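Local coordinates for protein urocanate hydratase (Paenibacillus sp. Soil724D2, PDB 7NED) that probably catalyses the NAD-dependent hydration of thiourocanate in bacterial ergothioneine breakdown, and binds both NAD and urocanate, at residues 249-254 against 306-311; 296-301 against 324-329; 310-315 against 332-337. One frame throughout, in Å; residues are numbered along the deposited sequence.

Overall arrangement
The three contacts lie in the Rossmann-like domain and meet around strand 309-312. Contact 1 (249-254 against 306-311) joins this strand to strand 250-251, and contact 3 (310-315 against 332-337) joins it to strand 333-334; they share Val310 and Phe311, and their centres are about 10 Å apart. Contact 2 (296-301 against 324-329) has its centre about 13 Å from each of the others and packs helix 282-305 on the loop before strand 333-334. Met300 CE of contact 2 packs on Val310 CG1 at 3.7 Å, where contacts 1 and 3 overlap. Both sheet contacts end at NAD, through Gln254 and through Gly314 and Asn315; Gly314 lies about 7 Å from bound urocanate at the nearest atoms.

Contact 1: 249-254 against 306-311; sequences DIVTDQ and RGAIVF. With NAD (nicotinamide-adenine-dinucleotide), chain C.
Thr252 lies over one face of the Phe311 ring, and this pair forms the dense end of the contact. Thr252 CB is 3.7 Å from the ring centroid and 16° off the ring normal, a CH-pi contact, while CG2 approaches CZ. With OG1 anti to the backbone N (chi1 -175°), the hydroxyl reaches back to the main chain of the same phenylalanine: OG1 donates to Phe311 O at 2.8 Å, from above the carbonyl plane. At the rim of the ring, Ile250 CG2 sits in its plane, 3.8 Å from CE2. One aromatic side chain is thus met over a face and at an edge by two residues of segment 249-254.

Behind it the backbones pair as parallel strands. Ile309 N donates to Asp249 O, Val251 N to Ile309 O at 2.9 Å, and Phe311 N to Val251 O. On the sheet face opposite to Ile250 and Ile309, Val251 CB faces Val310 CG2; Val251 CG2 also meets Ala308 CB, ahead of the strand, at 3.9 Å.

The other end is looser. A water donates to both Asp249 O and Gly307 O, bridging the segments where Gly307 is exposed. That glycine, with positive phi, is the C-prime residue of the Schellman motif ending helix 282-305. The Asp249 side chain leaves from the side away from segment 306-311, and OD2 accepts from Phe159 N. Beyond Thr252, at the dense end, the chain runs on to Gln254, whose NE2 approaches NAD C6N to 3.3 Å.

This placement of a cofactor-binding loop after an interior parallel strand is characteristic of a Rossmann-like sheet. Strand 159-163 flanks strand 250-251 on its other edge, helix 133-150 packs on Ile250, Ile309 and Phe311, and helix 282-305 packs on Val251, Ala308 and Val310.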
# COMPACT_ATOMS: atom_id res chain seq x y z
N ASP A 249 -24.84 28.70 -14.48
CA ASP A 249 -24.55 29.07 -13.10
C ASP A 249 -23.53 28.13 -12.48
O ASP A 249 -22.76 28.54 -11.59
CB ASP A 249 -25.84 29.05 -12.28
CG ASP A 249 -26.87 30.03 -12.84
OD1 ASP A 249 -26.54 31.24 -12.81
OD2 ASP A 249 -27.95 29.60 -13.33
N ILE A 250 -23.50 26.90 -12.96
CA ILE A 250 -22.59 25.87 -12.44
C ILE A 250 -22.07 25.07 -13.61
O ILE A 250 -22.82 24.75 -14.53
CB ILE A 250 -23.30 24.94 -11.46
CG1 ILE A 250 -23.82 25.74 -10.26
CG2 ILE A 250 -22.33 23.87 -10.99
CD1 ILE A 250 -24.78 24.95 -9.40
N VAL A 251 -20.79 24.74 -13.59
CA VAL A 251 -20.21 23.98 -14.68
C VAL A 251 -19.29 22.93 -14.09
O VAL A 251 -18.42 23.25 -13.27
CB VAL A 251 -19.42 24.87 -15.64
CG1 VAL A 251 -18.78 24.01 -16.76
CG2 VAL A 251 -20.35 26.01 -16.21
N THR A 252 -19.46 21.68 -14.51
CA THR A 252 -18.49 20.63 -14.18
C THR A 252 -18.41 19.68 -15.37
O THR A 252 -18.83 20.01 -16.49
CB THR A 252 -18.84 19.94 -12.84
OG1 THR A 252 -17.81 19.00 -12.51
CG2 THR A 252 -20.17 19.20 -12.89
N ASP A 253 -17.82 18.50 -15.13
CA ASP A 253 -17.63 17.51 -16.18
C ASP A 253 -17.50 16.17 -15.48
O ASP A 253 -16.91 16.09 -14.41
CB ASP A 253 -16.38 17.82 -17.01
CG ASP A 253 -16.08 16.73 -18.05
OD1 ASP A 253 -15.54 15.66 -17.68
OD2 ASP A 253 -16.43 16.93 -19.23
N GLN A 254 -18.09 15.14 -16.05
CA GLN A 254 -17.82 13.83 -15.50
C GLN A 254 -17.70 12.83 -16.62
O GLN A 254 -18.18 11.69 -16.53
CB GLN A 254 -18.84 13.44 -14.45
CG GLN A 254 -18.17 12.60 -13.36
CD GLN A 254 -19.11 12.29 -12.25
OE1 GLN A 254 -20.33 12.42 -12.38
NE2 GLN A 254 -18.54 12.03 -11.07
N ARG A 306 -16.55 34.38 -16.22
CA ARG A 306 -17.82 35.07 -16.42
C ARG A 306 -18.81 34.83 -15.28
O ARG A 306 -19.96 35.27 -15.37
CB ARG A 306 -18.43 34.67 -17.76
CG ARG A 306 -17.43 34.83 -18.89
CD ARG A 306 -18.00 34.40 -20.23
NE ARG A 306 -17.12 34.84 -21.31
CZ ARG A 306 -17.32 34.59 -22.60
NH1 ARG A 306 -18.40 33.91 -23.02
NH2 ARG A 306 -16.45 35.06 -23.48
N GLY A 307 -18.38 34.17 -14.21
CA GLY A 307 -19.17 34.06 -13.00
C GLY A 307 -19.74 32.69 -12.69
O GLY A 307 -20.39 32.54 -11.65
N ALA A 308 -19.52 31.69 -13.53
CA ALA A 308 -20.00 30.34 -13.22
C ALA A 308 -19.25 29.79 -12.02
O ALA A 308 -18.09 30.13 -11.78
CB ALA A 308 -19.81 29.41 -14.42
N ILE A 309 -19.94 28.98 -11.22
CA ILE A 309 -19.29 28.16 -10.21
C ILE A 309 -18.79 26.92 -10.95
O ILE A 309 -19.59 26.08 -11.37
CB ILE A 309 -20.24 27.80 -9.07
CG1 ILE A 309 -20.84 29.04 -8.40
CG2 ILE A 309 -19.51 26.95 -8.02
CD1 ILE A 309 -19.81 30.05 -7.96
N VAL A 310 -17.48 26.78 -11.07
CA VAL A 310 -16.89 25.74 -11.90
C VAL A 310 -16.08 24.79 -11.01
O VAL A 310 -15.37 25.24 -10.10
CB VAL A 310 -16.01 26.38 -12.99
CG1 VAL A 310 -15.31 25.33 -13.90
CG2 VAL A 310 -16.84 27.42 -13.81
N PHE A 311 -16.20 23.49 -11.25
CA PHE A 311 -15.43 22.58 -10.40
C PHE A 311 -15.16 21.27 -11.13
O PHE A 311 -15.86 20.89 -12.07
CB PHE A 311 -16.13 22.33 -9.05
CG PHE A 311 -17.39 21.52 -9.15
CD1 PHE A 311 -17.36 20.13 -8.98
CD2 PHE A 311 -18.58 22.13 -9.48
CE1 PHE A 311 -18.52 19.37 -9.09
CE2 PHE A 311 -19.77 21.38 -9.59
CZ PHE A 311 -19.74 19.99 -9.39
PA NAD C . -17.86 5.90 -17.92
O1A NAD C . -16.64 5.74 -18.82
O2A NAD C . -18.89 4.88 -17.68
O5B NAD C . -18.74 7.09 -18.74
C5B NAD C . -17.98 8.12 -19.24
C4B NAD C . -18.98 8.90 -20.21
O4B NAD C . -18.38 9.98 -20.86
C3B NAD C . -19.34 7.83 -21.29
O3B NAD C . -20.69 7.75 -21.45
C2B NAD C . -18.66 8.41 -22.57
O2B NAD C . -19.41 8.22 -23.72
C1B NAD C . -18.76 9.89 -22.25
N9A NAD C . -17.77 10.73 -22.93
C8A NAD C . -16.43 10.47 -23.22
N7A NAD C . -15.84 11.46 -23.85
C5A NAD C . -16.82 12.44 -23.96
C6A NAD C . -16.83 13.72 -24.55
N6A NAD C . -15.72 14.24 -25.12
N1A NAD C . -17.96 14.48 -24.52
C2A NAD C . -19.05 13.89 -23.96
N3A NAD C . -19.19 12.69 -23.37
C4A NAD C . -18.05 11.98 -23.40
O3 NAD C . -17.18 6.64 -16.71
PN NAD C . -17.97 6.80 -15.34
O1N NAD C . -18.08 5.65 -14.38
O2N NAD C . -19.14 7.72 -15.59
O5D NAD C . -16.95 7.84 -14.42
C5D NAD C . -16.65 9.08 -15.09
C4D NAD C . -15.64 9.83 -14.27
O4D NAD C . -16.01 9.89 -12.91
C3D NAD C . -14.35 8.86 -14.31
O3D NAD C . -13.15 9.60 -14.50
C2D NAD C . -14.33 8.21 -12.88
O2D NAD C . -13.09 7.98 -12.35
C1D NAD C . -14.82 9.54 -12.24
N1N NAD C . -15.07 9.56 -10.79
C2N NAD C . -13.88 9.48 -10.09
C3N NAD C . -13.87 9.55 -8.71
C7N NAD C . -12.50 9.38 -8.02
O7N NAD C . -12.23 9.84 -6.91
N7N NAD C . -11.56 8.62 -8.68
C4N NAD C . -15.11 9.72 -8.07
C5N NAD C . -16.27 9.81 -8.83
C6N NAD C . -16.25 9.75 -10.23
O HOH W 1 -22.80 31.22 -10.75

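Contact 2: 296-301 against 324-329; sequences EVEAML and YGVQNA
Val326 holds CG1 anti to its backbone N (chi1 -178°), and Leu301 holds CG anti to its carbonyl carbon (chi1 -79°); the two side chains run antiparallel, methyl beside methyl. Leu301 CD1 comes to 3.4 Å from Val326 CG1, tighter than usual for two methyl groups. Val297, one helical turn before Leu301, brings its CG1 to the same Val326 methyl at 4.1 Å and to Ala329 CB at 4.3 Å. Val326 CG1 is therefore met by two branched side chains from one side of the helix.

The loop carrying Val326 and Ala329 belongs to the beta-alpha-beta unit of the Rossmann-like domain, between helix 317-323 and strand 333-334. Gly325, with positive phi, is the C-prime residue of the Schellman motif that ends helix 317-323, and a type I beta turn from Val326 to Ala329 follows at once. No hydrogen bond crosses between the segments, and the contact rests on side-chain packing.

Glu298 and Asn328 are the exposed members of the contact. In Glu298 the bend at chi2 (-67°) turns CD back. Its carboxylate OE2 lies 3.2 Å from Val326 CG1. Asn328 crosses Leu301 at a slant, its ND2 3.7 Å from CD1. Ile332 touches Val297 and Leu301, while Ala321 of helix 317-323 packs on Val297 and Val326.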
# COMPACT_ATOMS: atom_id res chain seq x y z
N GLU A 296 -11.85 21.87 -23.66
CA GLU A 296 -12.99 21.89 -22.76
C GLU A 296 -12.66 22.66 -21.49
O GLU A 296 -13.47 23.48 -21.03
CB GLU A 296 -13.44 20.46 -22.42
CG GLU A 296 -14.65 20.47 -21.49
CD GLU A 296 -15.16 19.09 -21.10
OE1 GLU A 296 -14.67 18.03 -21.62
OE2 GLU A 296 -16.06 19.08 -20.26
N VAL A 297 -11.49 22.43 -20.90
CA VAL A 297 -11.17 23.12 -19.65
C VAL A 297 -10.91 24.61 -19.88
O VAL A 297 -11.19 25.45 -19.02
CB VAL A 297 -9.98 22.44 -18.95
CG1 VAL A 297 -9.50 23.29 -17.78
CG2 VAL A 297 -10.35 21.04 -18.52
N GLU A 298 -10.34 24.97 -21.03
CA GLU A 298 -10.25 26.39 -21.36
C GLU A 298 -11.63 27.04 -21.35
O GLU A 298 -11.82 28.13 -20.80
CB GLU A 298 -9.61 26.58 -22.73
CG GLU A 298 -8.10 26.52 -22.70
CD GLU A 298 -7.52 27.70 -21.95
OE1 GLU A 298 -7.65 28.86 -22.41
OE2 GLU A 298 -6.84 27.46 -20.93
N ALA A 299 -12.60 26.38 -21.95
CA ALA A 299 -13.97 26.87 -21.90
C ALA A 299 -14.47 26.96 -20.46
O ALA A 299 -15.09 27.95 -20.07
CB ALA A 299 -14.86 25.98 -22.77
N MET A 300 -14.22 25.92 -19.66
CA MET A 300 -14.58 25.97 -18.24
C MET A 300 -13.93 27.16 -17.56
O MET A 300 -14.56 27.84 -16.74
CB MET A 300 -14.18 24.65 -17.57
CG MET A 300 -14.91 23.47 -18.21
SD MET A 300 -14.47 21.88 -17.46
CE MET A 300 -14.86 22.11 -15.73
N LEU A 301 -12.69 27.42 -17.86
CA LEU A 301 -11.98 28.52 -17.24
C LEU A 301 -12.63 29.86 -17.67
O LEU A 301 -12.80 30.72 -16.88
CB LEU A 301 -10.50 28.47 -17.58
CG LEU A 301 -9.61 27.51 -16.80
CD1 LEU A 301 -8.30 27.33 -17.49
CD2 LEU A 301 -9.43 27.93 -15.37
N TYR A 324 -1.73 19.02 -21.10
CA TYR A 324 -1.86 19.40 -22.50
C TYR A 324 -1.91 20.91 -22.68
O TYR A 324 -2.46 21.40 -23.66
CB TYR A 324 -3.08 18.72 -23.13
CG TYR A 324 -2.76 17.27 -23.43
CD1 TYR A 324 -2.46 16.86 -24.73
CD2 TYR A 324 -2.70 16.33 -22.41
CE1 TYR A 324 -2.15 15.52 -25.00
CE2 TYR A 324 -2.37 15.00 -22.66
CZ TYR A 324 -2.10 14.60 -23.96
OH TYR A 324 -1.78 13.28 -24.22
N GLY A 325 -1.33 21.65 -21.73
CA GLY A 325 -1.04 23.05 -21.92
C GLY A 325 -1.87 24.05 -21.14
O GLY A 325 -1.58 25.25 -21.22
N VAL A 326 -2.90 23.63 -20.41
CA VAL A 326 -3.73 24.59 -19.67
C VAL A 326 -3.02 24.85 -18.34
O VAL A 326 -3.21 24.15 -17.35
CB VAL A 326 -5.17 24.11 -19.50
CG1 VAL A 326 -5.97 25.19 -18.78
CG2 VAL A 326 -5.78 23.75 -20.85
N GLN A 327 -2.22 25.91 -18.30
CA GLN A 327 -1.34 26.12 -17.16
C GLN A 327 -2.09 26.47 -15.89
O GLN A 327 -1.66 26.09 -14.79
CB GLN A 327 -0.32 27.20 -17.49
CG GLN A 327 0.85 26.68 -18.32
N ASN A 328 -3.19 27.22 -16.01
CA ASN A 328 -3.98 27.62 -14.85
C ASN A 328 -5.14 26.66 -14.58
O ASN A 328 -6.09 27.01 -13.87
CB ASN A 328 -4.50 29.05 -15.06
CG ASN A 328 -5.17 29.22 -16.39
OD1 ASN A 328 -4.78 28.59 -17.38
ND2 ASN A 328 -6.18 30.11 -16.44
N ALA A 329 -5.08 25.44 -15.12
CA ALA A 329 -6.17 24.50 -14.92
C ALA A 329 -6.52 24.34 -13.45
O ALA A 329 -7.69 24.15 -13.10
CB ALA A 329 -5.81 23.14 -15.54

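Contact 3: 310-315 against 332-337; sequences VFDNGN and IDIFTE. With NAD (nicotinamide-adenine-dinucleotide), chain C.
Asp312 N donates to Asp333 O in a short, nearly straight bond of 2.8 Å, with an N-H...O angle of 171°. The return bond, from Phe335 N to Asp312 O, is longer at 3.2 Å and more bent, at 141°. Together they flank Ile334, the residue paired with Asp312 in parallel register and the N-cap position of helix 335-344. The Asp312 carboxylate turns to its own chain: OD1 accepts from Gly314 N at 2.7 Å, nearly along its C-O direction, and from Asn315 N on its syn lone pair. This Asx turn and Asx motif pin the loop after the strand, while OD2 forms a salt bridge with Arg318. A water completes the polar set at the other end, donating to Val310 O and Asp333 OD1 and accepting from Asp333 N.

The segments hold the two parallel strands of a beta-alpha-beta unit, connected through helix 317-323; strand 333-334, short and weakly bonded, is the outermost of this Rossmann-like sheet within the chain. As in many such folds, the loop leaving the strand end meets the cofactor: Gly314 and Asn315 line the NAD pocket, with Asn315 CB 3.2 Å from NAD O3D.

Packing spreads from the strands. Ile334 runs alongside Asp312 in the same direction, its CD1 3.4 Å from Asp312 O. With CG between its backbone N and carbonyl carbon (chi1 77°), the Phe335 ring lies against the 312-314 backbone: Asp312 O lies in plane at its edge, Gly314 CA is also at the edge, 3.7 Å from CE1, and Asn313 OD1 and Thr336 CG2 lie over opposite faces. Phe335 CB approaches Phe311 CD1. Nearer the strand start, Ile332 CG2 reaches Val310 CG1 at 3.9 Å.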
# COMPACT_ATOMS: atom_id res chain seq x y z
N VAL A 310 -17.48 26.78 -11.07
CA VAL A 310 -16.89 25.74 -11.90
C VAL A 310 -16.08 24.79 -11.01
O VAL A 310 -15.37 25.24 -10.10
CB VAL A 310 -16.01 26.38 -12.99
CG1 VAL A 310 -15.31 25.33 -13.90
CG2 VAL A 310 -16.84 27.42 -13.81
N PHE A 311 -16.20 23.49 -11.25
CA PHE A 311 -15.43 22.58 -10.40
C PHE A 311 -15.16 21.27 -11.13
O PHE A 311 -15.86 20.89 -12.07
CB PHE A 311 -16.13 22.33 -9.05
CG PHE A 311 -17.39 21.52 -9.15
CD1 PHE A 311 -17.36 20.13 -8.98
CD2 PHE A 311 -18.58 22.13 -9.48
CE1 PHE A 311 -18.52 19.37 -9.09
CE2 PHE A 311 -19.77 21.38 -9.59
CZ PHE A 311 -19.74 19.99 -9.39
N ASP A 312 -14.09 20.62 -10.67
CA ASP A 312 -13.69 19.30 -11.12
C ASP A 312 -14.44 18.25 -10.30
O ASP A 312 -14.47 18.31 -9.06
CB ASP A 312 -12.16 19.19 -10.92
CG ASP A 312 -11.57 17.86 -11.35
OD1 ASP A 312 -12.26 16.82 -11.27
OD2 ASP A 312 -10.36 17.87 -11.71
N ASN A 313 -15.09 17.31 -11.00
CA ASN A 313 -15.96 16.35 -10.34
C ASN A 313 -15.25 15.02 -10.10
O ASN A 313 -15.88 13.96 -10.02
CB ASN A 313 -17.24 16.15 -11.15
CG ASN A 313 -18.43 15.76 -10.30
OD1 ASN A 313 -18.34 15.61 -9.08
ND2 ASN A 313 -19.58 15.58 -10.96
N GLY A 314 -13.93 15.08 -9.98
CA GLY A 314 -13.12 13.96 -9.55
C GLY A 314 -12.74 13.06 -10.70
O GLY A 314 -12.81 11.85 -10.56
N ASN A 315 -12.37 13.61 -11.85
CA ASN A 315 -11.98 12.74 -12.96
C ASN A 315 -10.63 13.12 -13.53
O ASN A 315 -10.35 12.79 -14.68
CB ASN A 315 -13.05 12.73 -14.05
CG ASN A 315 -13.30 14.13 -14.65
OD1 ASN A 315 -12.80 15.14 -14.13
ND2 ASN A 315 -14.11 14.20 -15.71
N ILE A 332 -9.39 25.99 -11.18
CA ILE A 332 -10.71 25.40 -11.01
C ILE A 332 -10.71 24.58 -9.73
O ILE A 332 -9.79 23.80 -9.49
CB ILE A 332 -11.06 24.54 -12.23
CG1 ILE A 332 -11.37 25.44 -13.42
CG2 ILE A 332 -12.30 23.73 -11.96
CD1 ILE A 332 -11.48 24.68 -14.72
N ASP A 333 -11.76 24.75 -8.92
CA ASP A 333 -11.90 24.05 -7.65
C ASP A 333 -12.06 22.56 -7.86
O ASP A 333 -12.49 22.11 -8.92
CB ASP A 333 -13.11 24.55 -6.87
CG ASP A 333 -12.86 25.85 -6.17
OD1 ASP A 333 -13.55 26.87 -6.47
OD2 ASP A 333 -11.94 25.84 -5.33
N ILE A 334 -11.73 21.80 -6.82
CA ILE A 334 -12.04 20.37 -6.76
C ILE A 334 -13.18 20.19 -5.77
O ILE A 334 -13.25 20.88 -4.75
CB ILE A 334 -10.79 19.55 -6.34
CG1 ILE A 334 -11.11 18.04 -6.29
CG2 ILE A 334 -10.24 20.02 -4.98
CD1 ILE A 334 -11.45 17.39 -7.67
N PHE A 335 -14.07 19.24 -6.06
CA PHE A 335 -15.28 19.16 -5.25
C PHE A 335 -15.01 18.76 -3.81
O PHE A 335 -15.85 19.01 -2.93
CB PHE A 335 -16.25 18.17 -5.87
CG PHE A 335 -15.88 16.73 -5.65
CD1 PHE A 335 -15.02 16.07 -6.50
CD2 PHE A 335 -16.46 16.02 -4.61
CE1 PHE A 335 -14.69 14.74 -6.30
CE2 PHE A 335 -16.16 14.67 -4.44
CZ PHE A 335 -15.27 14.05 -5.27
N THR A 336 -13.89 18.09 -3.55
CA THR A 336 -13.59 17.64 -2.21
C THR A 336 -13.24 18.84 -1.34
O THR A 336 -13.99 19.22 -0.43
CB THR A 336 -12.43 16.63 -2.26
OG1 THR A 336 -11.35 17.22 -2.99
CG2 THR A 336 -12.88 15.34 -2.98
N GLU A 337 -12.11 19.47 -1.62
CA GLU A 337 -11.68 20.60 -0.80
C GLU A 337 -12.76 21.68 -0.76
O GLU A 337 -12.96 22.33 0.27
CB GLU A 337 -10.36 21.17 -1.35
CG GLU A 337 -9.79 22.29 -0.50
CD GLU A 337 -10.35 23.69 -0.82
OE1 GLU A 337 -11.07 23.88 -1.84
OE2 GLU A 337 -10.08 24.60 -0.01
PA NAD C . -17.86 5.90 -17.92
O1A NAD C . -16.64 5.74 -18.82
O2A NAD C . -18.89 4.88 -17.68
O5B NAD C . -18.74 7.09 -18.74
C5B NAD C . -17.98 8.12 -19.24
C4B NAD C . -18.98 8.90 -20.21
O4B NAD C . -18.38 9.98 -20.86
C3B NAD C . -19.34 7.83 -21.29
O3B NAD C . -20.69 7.75 -21.45
C2B NAD C . -18.66 8.41 -22.57
O2B NAD C . -19.41 8.22 -23.72
C1B NAD C . -18.76 9.89 -22.25
N9A NAD C . -17.77 10.73 -22.93
C8A NAD C . -16.43 10.47 -23.22
N7A NAD C . -15.84 11.46 -23.85
C5A NAD C . -16.82 12.44 -23.96
C6A NAD C . -16.83 13.72 -24.55
N6A NAD C . -15.72 14.24 -25.12
N1A NAD C . -17.96 14.48 -24.52
C2A NAD C . -19.05 13.89 -23.96
N3A NAD C . -19.19 12.69 -23.37
C4A NAD C . -18.05 11.98 -23.40
O3 NAD C . -17.18 6.64 -16.71
PN NAD C . -17.97 6.80 -15.34
O1N NAD C . -18.08 5.65 -14.38
O2N NAD C . -19.14 7.72 -15.59
O5D NAD C . -16.95 7.84 -14.42
C5D NAD C . -16.65 9.08 -15.09
C4D NAD C . -15.64 9.83 -14.27
O4D NAD C . -16.01 9.89 -12.91
C3D NAD C . -14.35 8.86 -14.31
O3D NAD C . -13.15 9.60 -14.50
C2D NAD C . -14.33 8.21 -12.88
O2D NAD C . -13.09 7.98 -12.35
C1D NAD C . -14.82 9.54 -12.24
N1N NAD C . -15.07 9.56 -10.79
C2N NAD C . -13.88 9.48 -10.09
C3N NAD C . -13.87 9.55 -8.71
C7N NAD C . -12.50 9.38 -8.02
O7N NAD C . -12.23 9.84 -6.91
N7N NAD C . -11.56 8.62 -8.68
C4N NAD C . -15.11 9.72 -8.07
C5N NAD C . -16.27 9.81 -8.83
C6N NAD C . -16.25 9.75 -10.23
O HOH W 2 -13.52 27.12 -9.13